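Geranylgeranyl pyrophosphate synthetase (Pyrococcus horikoshii, PDB 1WY0) probably joins isopentenyl diphosphate to allylic prenyl diphosphates, building the C20 isoprenoid precursor geranylgeranyl diphosphate. Local coordinates at residues 210-221 against 333-341; 36-46 against 95-105. One frame throughout, in Å; residues are numbered along the deposited sequence.

Contact 1: residues 210-221 against 333-341; sequences VGIAFQIWDDVL and LAKFIVERE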
loop_
_atom_site.group_PDB
_atom_site.type_symbol
_atom_site.label_atom_id
_atom_site.label_comp_id
_atom_site.label_asym_id
_atom_site.label_seq_id
_atom_site.Cartn_x
_atom_site.Cartn_y
_atom_site.Cartn_z
ATOM N N VAL A 210 -21.465 -10.421 9.034
ATOM C CA VAL A 210 -22.156 -9.658 8.011
ATOM C C VAL A 210 -21.247 -9.515 6.793
ATOM O O VAL A 210 -21.679 -9.723 5.659
ATOM C CB VAL A 210 -22.559 -8.264 8.540
ATOM C CG1 VAL A 210 -22.995 -7.365 7.393
ATOM C CG2 VAL A 210 -23.694 -8.409 9.525
ATOM N N GLY A 211 -19.985 -9.177 7.036
ATOM C CA GLY A 211 -19.035 -9.030 5.948
ATOM C C GLY A 211 -18.977 -10.266 5.071
ATOM O O GLY A 211 -18.976 -10.169 3.841
ATOM N N ILE A 212 -18.950 -11.439 5.693
ATOM C CA ILE A 212 -18.885 -12.683 4.939
ATOM C C ILE A 212 -20.196 -13.005 4.223
ATOM O O ILE A 212 -20.190 -13.320 3.032
ATOM C CB ILE A 212 -18.463 -13.858 5.858
ATOM C CG1 ILE A 212 -16.972 -13.731 6.185
ATOM C CG2 ILE A 212 -18.737 -15.191 5.190
ATOM C CD1 ILE A 212 -16.428 -14.810 7.113
ATOM N N ALA A 213 -21.315 -12.902 4.932
ATOM C CA ALA A 213 -22.620 -13.203 4.345
ATOM C C ALA A 213 -22.976 -12.304 3.162
ATOM O O ALA A 213 -23.637 -12.739 2.226
ATOM C CB ALA A 213 -23.707 -13.110 5.414
ATOM N N PHE A 214 -22.562 -11.044 3.218
ATOM C CA PHE A 214 -22.660 -10.065 2.147
ATOM C C PHE A 214 -22.266 -10.677 0.806
ATOM O O PHE A 214 -23.056 -10.763 -0.125
ATOM C CB PHE A 214 -21.731 -8.897 2.480
ATOM C CG PHE A 214 -21.703 -7.925 1.337
ATOM C CD1 PHE A 214 -22.881 -7.308 0.932
ATOM C CD2 PHE A 214 -20.508 -7.637 0.700
ATOM C CE1 PHE A 214 -22.856 -6.396 -0.112
ATOM C CE2 PHE A 214 -20.491 -6.719 -0.346
ATOM C CZ PHE A 214 -21.663 -6.093 -0.755
ATOM N N GLN A 215 -20.983 -11.022 0.811
ATOM C CA GLN A 215 -20.353 -11.555 -0.384
ATOM C C GLN A 215 -21.021 -12.854 -0.833
ATOM O O GLN A 215 -21.288 -13.040 -2.017
ATOM C CB GLN A 215 -18.858 -11.785 -0.148
ATOM C CG GLN A 215 -18.116 -12.158 -1.422
ATOM C CD GLN A 215 -18.297 -11.105 -2.505
ATOM O OE1 GLN A 215 -17.921 -9.947 -2.323
ATOM N NE2 GLN A 215 -18.893 -11.498 -3.627
ATOM N N ILE A 216 -21.301 -13.750 0.108
ATOM C CA ILE A 216 -21.950 -15.015 -0.234
ATOM C C ILE A 216 -23.301 -14.778 -0.902
ATOM O O ILE A 216 -23.654 -15.462 -1.861
ATOM C CB ILE A 216 -22.178 -15.903 1.016
ATOM C CG1 ILE A 216 -20.838 -16.379 1.585
ATOM C CG2 ILE A 216 -23.062 -17.109 0.644
ATOM C CD1 ILE A 216 -20.962 -16.969 2.984
ATOM N N TRP A 217 -24.057 -13.810 -0.396
ATOM C CA TRP A 217 -25.363 -13.499 -0.964
ATOM C C TRP A 217 -25.221 -12.882 -2.360
ATOM O O TRP A 217 -26.081 -13.078 -3.225
ATOM C CB TRP A 217 -26.130 -12.549 -0.035
ATOM C CG TRP A 217 -27.569 -12.378 -0.418
ATOM C CD1 TRP A 217 -28.148 -11.279 -0.990
ATOM C CD2 TRP A 217 -28.613 -13.346 -0.263
ATOM N NE1 TRP A 217 -29.493 -11.504 -1.199
ATOM C CE2 TRP A 217 -29.803 -12.767 -0.761
ATOM C CE3 TRP A 217 -28.659 -14.650 0.251
ATOM C CZ2 TRP A 217 -31.028 -13.446 -0.761
ATOM C CZ3 TRP A 217 -29.880 -15.328 0.254
ATOM C CH2 TRP A 217 -31.049 -14.720 -0.252
ATOM N N ASP A 218 -24.146 -12.132 -2.581
ATOM C CA ASP A 218 -23.914 -11.534 -3.894
ATOM C C ASP A 218 -23.655 -12.635 -4.900
ATOM O O ASP A 218 -24.172 -12.593 -6.017
ATOM C CB ASP A 218 -22.715 -10.582 -3.869
ATOM C CG ASP A 218 -23.093 -9.201 -3.406
ATOM O OD1 ASP A 218 -24.294 -8.990 -3.119
ATOM O OD2 ASP A 218 -22.202 -8.327 -3.334
ATOM N N ASP A 219 -22.849 -13.616 -4.506
ATOM C CA ASP A 219 -22.550 -14.732 -5.387
ATOM C C ASP A 219 -23.820 -15.506 -5.706
ATOM O O ASP A 219 -23.991 -15.986 -6.823
ATOM C CB ASP A 219 -21.502 -15.649 -4.750
ATOM C CG ASP A 219 -20.153 -14.955 -4.581
ATOM O OD1 ASP A 219 -19.972 -13.882 -5.191
ATOM O OD2 ASP A 219 -19.276 -15.482 -3.858
ATOM N N VAL A 220 -24.715 -15.611 -4.724
ATOM C CA VAL A 220 -25.987 -16.313 -4.900
ATOM C C VAL A 220 -26.862 -15.579 -5.910
ATOM O O VAL A 220 -27.420 -16.183 -6.818
ATOM C CB VAL A 220 -26.785 -16.396 -3.573
ATOM C CG1 VAL A 220 -28.234 -16.768 -3.865
ATOM C CG2 VAL A 220 -26.154 -17.428 -2.637
ATOM N N LEU A 221 -26.987 -14.272 -5.720
ATOM C CA LEU A 221 -27.770 -13.414 -6.600
ATOM C C LEU A 221 -27.256 -13.456 -8.038
ATOM O O LEU A 221 -28.002 -13.384 -9.004
ATOM C CB LEU A 221 -27.692 -11.981 -6.071
ATOM C CG LEU A 221 -28.652 -11.730 -4.909
ATOM C CD1 LEU A 221 -28.636 -10.275 -4.439
ATOM C CD2 LEU A 221 -30.103 -12.053 -5.260
ATOM N N LEU A 333 -29.715 -3.345 8.587
ATOM C CA LEU A 333 -28.695 -3.480 7.551
ATOM C C LEU A 333 -28.362 -4.949 7.333
ATOM O O LEU A 333 -28.413 -5.451 6.206
ATOM C CB LEU A 333 -27.434 -2.717 7.958
ATOM C CG LEU A 333 -26.246 -2.707 6.999
ATOM C CD1 LEU A 333 -26.611 -2.014 5.686
ATOM C CD2 LEU A 333 -25.096 -1.983 7.674
ATOM N N ALA A 334 -28.039 -5.645 8.419
ATOM C CA ALA A 334 -27.705 -7.056 8.325
ATOM C C ALA A 334 -28.838 -7.833 7.678
ATOM O O ALA A 334 -28.602 -8.743 6.878
ATOM C CB ALA A 334 -27.417 -7.619 9.706
ATOM N N LYS A 335 -30.070 -7.479 8.026
ATOM C CA LYS A 335 -31.229 -8.169 7.481
ATOM C C LYS A 335 -31.433 -7.799 6.013
ATOM O O LYS A 335 -31.828 -8.636 5.206
ATOM C CB LYS A 335 -32.476 -7.837 8.309
ATOM C CG LYS A 335 -33.477 -8.976 8.396
ATOM C CD LYS A 335 -34.764 -8.543 9.098
ATOM C CE LYS A 335 -35.799 -9.674 9.102
ATOM N NZ LYS A 335 -37.097 -9.270 9.725
ATOM N N PHE A 336 -31.155 -6.546 5.670
ATOM C CA PHE A 336 -31.291 -6.111 4.284
ATOM C C PHE A 336 -30.265 -6.818 3.401
ATOM O O PHE A 336 -30.543 -7.288 2.305
ATOM C CB PHE A 336 -31.042 -4.605 4.235
ATOM C CG PHE A 336 -30.955 -4.143 2.808
ATOM C CD1 PHE A 336 -32.120 -4.005 2.059
ATOM C CD2 PHE A 336 -29.727 -3.803 2.257
ATOM C CE1 PHE A 336 -32.052 -3.519 0.760
ATOM C CE2 PHE A 336 -29.671 -3.315 0.954
ATOM C CZ PHE A 336 -30.829 -3.173 0.200
ATOM N N ILE A 337 -29.034 -6.843 3.910
ATOM C CA ILE A 337 -27.952 -7.402 3.134
ATOM C C ILE A 337 -28.244 -8.829 2.646
ATOM O O ILE A 337 -27.577 -9.364 1.774
ATOM C CB ILE A 337 -26.707 -7.372 4.010
ATOM C CG1 ILE A 337 -25.950 -6.059 3.788
ATOM C CG2 ILE A 337 -25.777 -8.536 3.630
ATOM C CD1 ILE A 337 -24.735 -5.934 4.709
ATOM N N VAL A 338 -29.262 -9.468 3.272
ATOM C CA VAL A 338 -29.563 -10.861 2.907
ATOM C C VAL A 338 -30.973 -11.070 2.316
ATOM O O VAL A 338 -31.375 -12.180 1.985
ATOM C CB VAL A 338 -29.379 -11.755 4.134
ATOM C CG1 VAL A 338 -30.472 -11.469 5.166
ATOM C CG2 VAL A 338 -29.441 -13.215 3.716
ATOM N N GLU A 339 -31.753 -9.976 2.214
ATOM C CA GLU A 339 -33.116 -10.115 1.701
ATOM C C GLU A 339 -33.281 -9.496 0.305
ATOM O O GLU A 339 -34.234 -9.777 -0.410
ATOM C CB GLU A 339 -34.079 -9.447 2.690
ATOM C CG GLU A 339 -34.551 -10.405 3.787
ATOM C CD GLU A 339 -35.572 -9.703 4.649
ATOM O OE1 GLU A 339 -35.472 -8.494 4.806
ATOM O OE2 GLU A 339 -36.475 -10.372 5.150
ATOM N N ARG A 340 -32.314 -8.607 0.015
ATOM C CA ARG A 340 -32.339 -7.884 -1.248
ATOM C C ARG A 340 -32.172 -8.819 -2.450
ATOM O O ARG A 340 -31.874 -10.003 -2.329
ATOM C CB ARG A 340 -31.180 -6.890 -1.229
ATOM C CG ARG A 340 -29.827 -7.596 -1.355
ATOM C CD ARG A 340 -28.646 -6.629 -1.214
ATOM N NE ARG A 340 -27.475 -7.320 -0.663
ATOM C CZ ARG A 340 -26.544 -7.752 -1.533
ATOM N NH1 ARG A 340 -26.700 -7.549 -2.827
ATOM N NH2 ARG A 340 -25.457 -8.387 -1.083
ATOM N N GLU A 341 -32.422 -8.245 -3.642
ATOM C CA GLU A 341 -32.084 -8.944 -4.879
ATOM C C GLU A 341 -31.189 -8.077 -5.767
ATOM O O GLU A 341 -30.787 -6.976 -5.409
ATOM C CB GLU A 341 -33.374 -9.290 -5.632
ATOM C CG GLU A 341 -33.142 -9.453 -7.139
ATOM C CD GLU A 341 -33.841 -10.702 -7.642
ATOM O OE1 GLU A 341 -34.115 -11.581 -6.839
ATOM O OE2 GLU A 341 -34.130 -10.774 -8.838
#

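Contact 2: residues 36-46 against 95-105; sequences EAARHYPLAGG and RRGKPTVHRIW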
loop_
_atom_site.group_PDB
_atom_site.type_symbol
_atom_site.label_atom_id
_atom_site.label_comp_id
_atom_site.label_asym_id
_atom_site.label_seq_id
_atom_site.Cartn_x
_atom_site.Cartn_y
_atom_site.Cartn_z
ATOM N N GLU A 36 -6.587 12.376 -9.082
ATOM C CA GLU A 36 -7.865 12.079 -9.718
ATOM C C GLU A 36 -8.048 10.572 -9.885
ATOM O O GLU A 36 -9.142 10.029 -9.800
ATOM C CB GLU A 36 -7.897 12.768 -11.082
ATOM C CG GLU A 36 -9.027 13.792 -11.186
ATOM C CD GLU A 36 -10.254 13.259 -10.483
ATOM O OE1 GLU A 36 -10.593 12.103 -10.692
ATOM O OE2 GLU A 36 -10.869 14.012 -9.729
ATOM N N ALA A 37 -6.918 9.899 -10.168
ATOM C CA ALA A 37 -6.945 8.446 -10.228
ATOM C C ALA A 37 -7.361 7.854 -8.881
ATOM O O ALA A 37 -8.210 6.977 -8.791
ATOM C CB ALA A 37 -5.544 7.959 -10.598
ATOM N N ALA A 38 -6.795 8.431 -7.822
ATOM C CA ALA A 38 -7.156 8.073 -6.447
ATOM C C ALA A 38 -8.606 8.445 -6.100
ATOM O O ALA A 38 -9.290 7.719 -5.374
ATOM C CB ALA A 38 -6.209 8.756 -5.468
ATOM N N ARG A 39 -9.062 9.584 -6.609
ATOM C CA ARG A 39 -10.423 10.055 -6.367
ATOM C C ARG A 39 -11.483 9.320 -7.178
ATOM O O ARG A 39 -12.652 9.318 -6.809
ATOM C CB ARG A 39 -10.526 11.554 -6.685
ATOM C CG ARG A 39 -10.064 12.475 -5.567
ATOM C CD ARG A 39 -9.687 13.860 -6.112
ATOM N NE ARG A 39 -10.815 14.546 -6.734
ATOM C CZ ARG A 39 -11.624 15.390 -6.103
ATOM N NH1 ARG A 39 -11.433 15.667 -4.823
ATOM N NH2 ARG A 39 -12.640 15.945 -6.752
ATOM N N HIS A 40 -11.080 8.690 -8.276
ATOM C CA HIS A 40 -12.029 8.010 -9.148
ATOM C C HIS A 40 -13.060 7.094 -8.469
ATOM O O HIS A 40 -14.268 7.269 -8.659
ATOM C CB HIS A 40 -11.280 7.234 -10.238
ATOM C CG HIS A 40 -12.178 6.697 -11.311
ATOM N ND1 HIS A 40 -12.901 7.514 -12.152
ATOM C CD2 HIS A 40 -12.497 5.428 -11.658
ATOM C CE1 HIS A 40 -13.630 6.774 -12.968
ATOM N NE2 HIS A 40 -13.403 5.504 -12.689
ATOM N N TYR A 41 -12.620 6.112 -7.686
ATOM C CA TYR A 41 -13.615 5.243 -7.055
ATOM C C TYR A 41 -14.416 5.946 -5.963
ATOM O O TYR A 41 -15.628 5.778 -5.883
ATOM C CB TYR A 41 -12.970 3.963 -6.518
ATOM C CG TYR A 41 -12.617 2.962 -7.607
ATOM C CD1 TYR A 41 -13.061 3.138 -8.919
ATOM C CD2 TYR A 41 -11.848 1.839 -7.318
ATOM C CE1 TYR A 41 -12.743 2.223 -9.913
ATOM C CE2 TYR A 41 -11.525 0.918 -8.300
ATOM C CZ TYR A 41 -11.971 1.109 -9.596
ATOM O OH TYR A 41 -11.638 0.185 -10.568
ATOM N N PRO A 42 -13.751 6.739 -5.103
ATOM C CA PRO A 42 -14.464 7.452 -4.040
ATOM C C PRO A 42 -15.566 8.361 -4.605
ATOM O O PRO A 42 -16.606 8.550 -3.976
ATOM C CB PRO A 42 -13.350 8.241 -3.363
ATOM C CG PRO A 42 -12.201 7.287 -3.452
ATOM C CD PRO A 42 -12.297 6.807 -4.885
ATOM N N LEU A 43 -15.324 8.916 -5.793
ATOM C CA LEU A 43 -16.232 9.815 -6.505
ATOM C C LEU A 43 -17.394 9.064 -7.169
ATOM O O LEU A 43 -18.381 9.635 -7.611
ATOM C CB LEU A 43 -15.428 10.557 -7.585
ATOM C CG LEU A 43 -14.839 11.887 -7.114
ATOM C CD1 LEU A 43 -14.114 12.615 -8.249
ATOM C CD2 LEU A 43 -15.899 12.861 -6.595
ATOM N N ALA A 44 -17.236 7.733 -7.281
ATOM C CA ALA A 44 -18.297 6.961 -7.903
ATOM C C ALA A 44 -19.589 7.041 -7.081
ATOM O O ALA A 44 -20.662 6.642 -7.514
ATOM C CB ALA A 44 -17.827 5.513 -8.024
ATOM N N GLY A 45 -19.437 7.547 -5.845
ATOM C CA GLY A 45 -20.592 7.775 -4.988
ATOM C C GLY A 45 -20.965 6.527 -4.181
ATOM O O GLY A 45 -22.129 6.236 -3.936
ATOM N N GLY A 46 -19.928 5.756 -3.797
ATOM C CA GLY A 46 -20.176 4.601 -2.942
ATOM C C GLY A 46 -21.077 4.977 -1.765
ATOM O O GLY A 46 -21.159 6.125 -1.350
ATOM N N ARG A 95 -15.794 -0.966 -13.063
ATOM C CA ARG A 95 -16.538 -0.830 -11.825
ATOM C C ARG A 95 -17.703 0.120 -12.040
ATOM O O ARG A 95 -17.645 1.046 -12.838
ATOM C CB ARG A 95 -15.591 -0.265 -10.765
ATOM C CG ARG A 95 -16.106 -0.477 -9.343
ATOM C CD ARG A 95 -14.967 -0.531 -8.317
ATOM N NE ARG A 95 -14.266 -1.814 -8.395
ATOM C CZ ARG A 95 -14.810 -2.851 -7.735
ATOM N NH1 ARG A 95 -15.925 -2.686 -7.045
ATOM N NH2 ARG A 95 -14.231 -4.055 -7.797
ATOM N N ARG A 96 -18.818 -0.160 -11.343
ATOM C CA ARG A 96 -19.987 0.674 -11.569
ATOM C C ARG A 96 -20.302 0.737 -13.065
ATOM O O ARG A 96 -20.225 -0.250 -13.787
ATOM C CB ARG A 96 -19.653 2.076 -11.056
ATOM C CG ARG A 96 -20.658 2.578 -10.022
ATOM C CD ARG A 96 -20.576 1.793 -8.708
ATOM N NE ARG A 96 -19.828 2.547 -7.697
ATOM C CZ ARG A 96 -19.900 2.109 -6.426
ATOM N NH1 ARG A 96 -20.620 1.040 -6.131
ATOM N NH2 ARG A 96 -19.230 2.753 -5.467
ATOM N N GLY A 97 -20.695 1.943 -13.518
ATOM C CA GLY A 97 -20.942 2.124 -14.941
ATOM C C GLY A 97 -19.774 2.843 -15.615
ATOM O O GLY A 97 -19.919 3.499 -16.635
ATOM N N LYS A 98 -18.585 2.756 -15.012
ATOM C CA LYS A 98 -17.436 3.403 -15.612
ATOM C C LYS A 98 -16.219 2.477 -15.650
ATOM O O LYS A 98 -16.167 1.435 -15.012
ATOM C CB LYS A 98 -17.140 4.659 -14.794
ATOM C CG LYS A 98 -18.248 5.713 -14.934
ATOM C CD LYS A 98 -18.680 6.331 -13.597
ATOM C CE LYS A 98 -19.486 7.629 -13.797
ATOM N NZ LYS A 98 -20.918 7.362 -13.647
ATOM N N PRO A 99 -15.246 2.863 -16.497
ATOM C CA PRO A 99 -13.983 2.134 -16.604
ATOM C C PRO A 99 -13.233 2.087 -15.263
ATOM O O PRO A 99 -13.386 2.952 -14.413
ATOM C CB PRO A 99 -13.129 2.855 -17.645
ATOM C CG PRO A 99 -14.057 3.748 -18.470
ATOM C CD PRO A 99 -15.258 3.977 -17.441
ATOM N N THR A 100 -12.436 1.014 -15.069
ATOM C CA THR A 100 -11.646 0.910 -13.844
ATOM C C THR A 100 -10.420 1.841 -13.876
ATOM O O THR A 100 -10.015 2.357 -14.907
ATOM C CB THR A 100 -11.200 -0.543 -13.659
ATOM O OG1 THR A 100 -10.693 -1.048 -14.893
ATOM C CG2 THR A 100 -12.388 -1.400 -13.216
ATOM N N VAL A 101 -9.854 2.070 -12.675
ATOM C CA VAL A 101 -8.726 2.992 -12.582
ATOM C C VAL A 101 -7.579 2.568 -13.499
ATOM O O VAL A 101 -7.001 3.360 -14.232
ATOM C CB VAL A 101 -8.250 3.013 -11.134
ATOM C CG1 VAL A 101 -6.987 3.862 -11.015
ATOM C CG2 VAL A 101 -9.334 3.591 -10.241
ATOM N N HIS A 102 -7.194 1.298 -13.494
ATOM C CA HIS A 102 -6.063 0.873 -14.314
ATOM C C HIS A 102 -6.284 1.017 -15.825
ATOM O O HIS A 102 -5.345 1.289 -16.569
ATOM C CB HIS A 102 -5.652 -0.559 -13.944
ATOM C CG HIS A 102 -6.611 -1.614 -14.401
ATOM N ND1 HIS A 102 -7.606 -2.120 -13.589
ATOM C CD2 HIS A 102 -6.752 -2.228 -15.598
ATOM C CE1 HIS A 102 -8.323 -2.997 -14.268
ATOM N NE2 HIS A 102 -7.824 -3.082 -15.491
ATOM N N ARG A 103 -7.521 0.865 -16.283
ATOM C CA ARG A 103 -7.797 1.012 -17.706
ATOM C C ARG A 103 -7.714 2.463 -18.153
ATOM O O ARG A 103 -7.295 2.746 -19.277
ATOM C CB ARG A 103 -9.176 0.455 -18.050
ATOM C CG ARG A 103 -9.292 -1.056 -17.932
ATOM C CD ARG A 103 -10.591 -1.514 -18.557
ATOM N NE ARG A 103 -10.701 -1.030 -19.932
ATOM C CZ ARG A 103 -11.844 -0.677 -20.511
ATOM N NH1 ARG A 103 -12.987 -0.755 -19.837
ATOM N NH2 ARG A 103 -11.838 -0.234 -21.761
ATOM N N ILE A 104 -8.110 3.387 -17.281
ATOM C CA ILE A 104 -8.070 4.808 -17.606
ATOM C C ILE A 104 -6.682 5.429 -17.495
ATOM O O ILE A 104 -6.249 6.168 -18.385
ATOM C CB ILE A 104 -8.980 5.632 -16.677
ATOM C CG1 ILE A 104 -10.436 5.181 -16.797
ATOM C CG2 ILE A 104 -8.869 7.107 -17.023
ATOM C CD1 ILE A 104 -11.370 5.957 -15.865
ATOM N N TRP A 105 -5.991 5.146 -16.394
ATOM C CA TRP A 105 -4.672 5.715 -16.149
ATOM C C TRP A 105 -3.516 4.730 -16.323
ATOM O O TRP A 105 -2.351 5.108 -16.256
ATOM C CB TRP A 105 -4.650 6.326 -14.741
ATOM C CG TRP A 105 -5.506 7.556 -14.627
ATOM C CD1 TRP A 105 -5.206 8.808 -15.100
ATOM C CD2 TRP A 105 -6.826 7.650 -14.062
ATOM N NE1 TRP A 105 -6.255 9.669 -14.866
ATOM C CE2 TRP A 105 -7.260 8.989 -14.232
ATOM C CE3 TRP A 105 -7.681 6.736 -13.432
ATOM C CZ2 TRP A 105 -8.516 9.436 -13.793
ATOM C CZ3 TRP A 105 -8.929 7.179 -12.997
ATOM C CH2 TRP A 105 -9.333 8.521 -13.180
HETATM O O HOH W 1 -17.459 5.354 -4.145
#

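Contact 1: residues 210-221 against 333-341
Val210, Phe214, Trp217 and Leu221 face Ala334, Ile337, Val338 and Glu341 in turn, the two backbones running in the same direction with paired CA atoms 6.0 to 6.4 Å apart. In this all-helical isoprenyl synthase fold, the contact lays the last turn of helix 325-336 and the C-terminal tail along helix 197-224. Asp218 and Asp219 open the second aspartate-rich motif (DDxxD) of the family, which in relatives serves diphosphate and magnesium binding.

The first turns are joined by apolar contacts. Val210 divides its methyls, with CG1 3.5 Å from Ile337 CD1 and CG2 against Ala334 CB. Ile337 also sets CG2 at the edge of the Phe214 ring, the two side chains crossing at about a right angle.

Trp217 carries the middle. Val338 CA sits 4.0 Å from the centroid of its five-membered ring, only 1° off the ring normal, and Val338 O lies over a face of the same indole. At the rim, NE1 donates to Arg340 O (3.0 Å, 162° at the hydrogen); the acceptor lies in the indole plane, but the donor stands above the carbonyl plane.

CG of Arg340 falls between its backbone N and carbonyl carbon (chi1 71°), and from there the chain runs past Trp217 in the opposite direction, bringing one guanidinium face over Trp217 CD1 (3.9 Å from CZ), with the two planes steeply inclined. A weak bond from Arg340 NE to Ile337 O helps fix the group's rotation. The guanidinium forms a salt bridge with Asp218; its modelled 2.4 Å from NH2 to OD1 is doubtfully short. With carboxylate and guanidinium planes nearly perpendicular, OD1 alone takes both nitrogens, the bond from NH1 being weak. Beside them, Leu221 CD1 packs 3.7 Å from Arg340 NH1.

Contact 2: residues 36-46 against 95-105
Tyr41 is held between Arg95 and Val101, which approach its ring from opposite faces. Arg95 CD and Val101 CG2 each stand 3.7 Å from the ring centroid, so a CH-pi contact presses on either side. The ring's hydroxyl oxygen accepts a weak bond from Val101 N (3.3 Å), at the first turn of helix 101-105. Asp87 is weakly bonded to Tyr41 OH and salt-bridged to Arg95 NE.

Trp105 lies flat over helix 32-40: Ala37 CA makes a CH-pi contact over its six-membered ring, 3.6 Å from the centroid, and Ile104 CG2 covers the other face. The same indole turns an edge toward the face of His40 in an offset edge-to-face pair, planes 73° apart. His40 CG is anti to its backbone N (chi1 -170°), which carries the imidazole toward 95-105, past Trp105 CZ3, with Ile104 CD1 over one face. From there NE2 donates to Pro99 O (3.1 Å), nearly head-on to the carbonyl, though the bond is bent at the hydrogen (143°) and the oxygen stands out of the imidazole plane.

At the other end Arg96 brings its guanidinium edge to Ala44 CB, and NH2 comes 3.3 Å from Gly46 CA. One water receives Gly46 N and, weakly, Arg96 NH2, and gives its own hydrogen to Tyr41 O.

Gly45 and Gly46 open the family's GGKR sequence, and 95-100 form RRGKPT, both associated in relatives with diphosphate binding. CH-pi and edge-to-face contacts of Tyr41, His40 and Trp105, plus a few polar bonds, set the two sequences side by side, probably helping to place their basic residues near the diphosphate-binding region.

In the fold
From the N terminus the chain passes through helix 3-25 to contact 2, which ties helix 32-40 and the turn after it to the loop and short helix at 95-105. That closes a loop of 48 intervening residues containing helices 49-57 and 69-90. Helices 107-126, 132-159 and 167-193 follow before contact 1 opens on helix 197-224; it closes after 111 intervening residues. The two loops therefore stand in series, neither nesting nor crossing. The centres of contacts 1 and 2 lie 24 Å apart and their nearest atoms about 9 Å, without touching. Contact 2 joins the start of the fold to the segment after helix 69-90, and contact 1 brings the C terminus back onto helix 197-224.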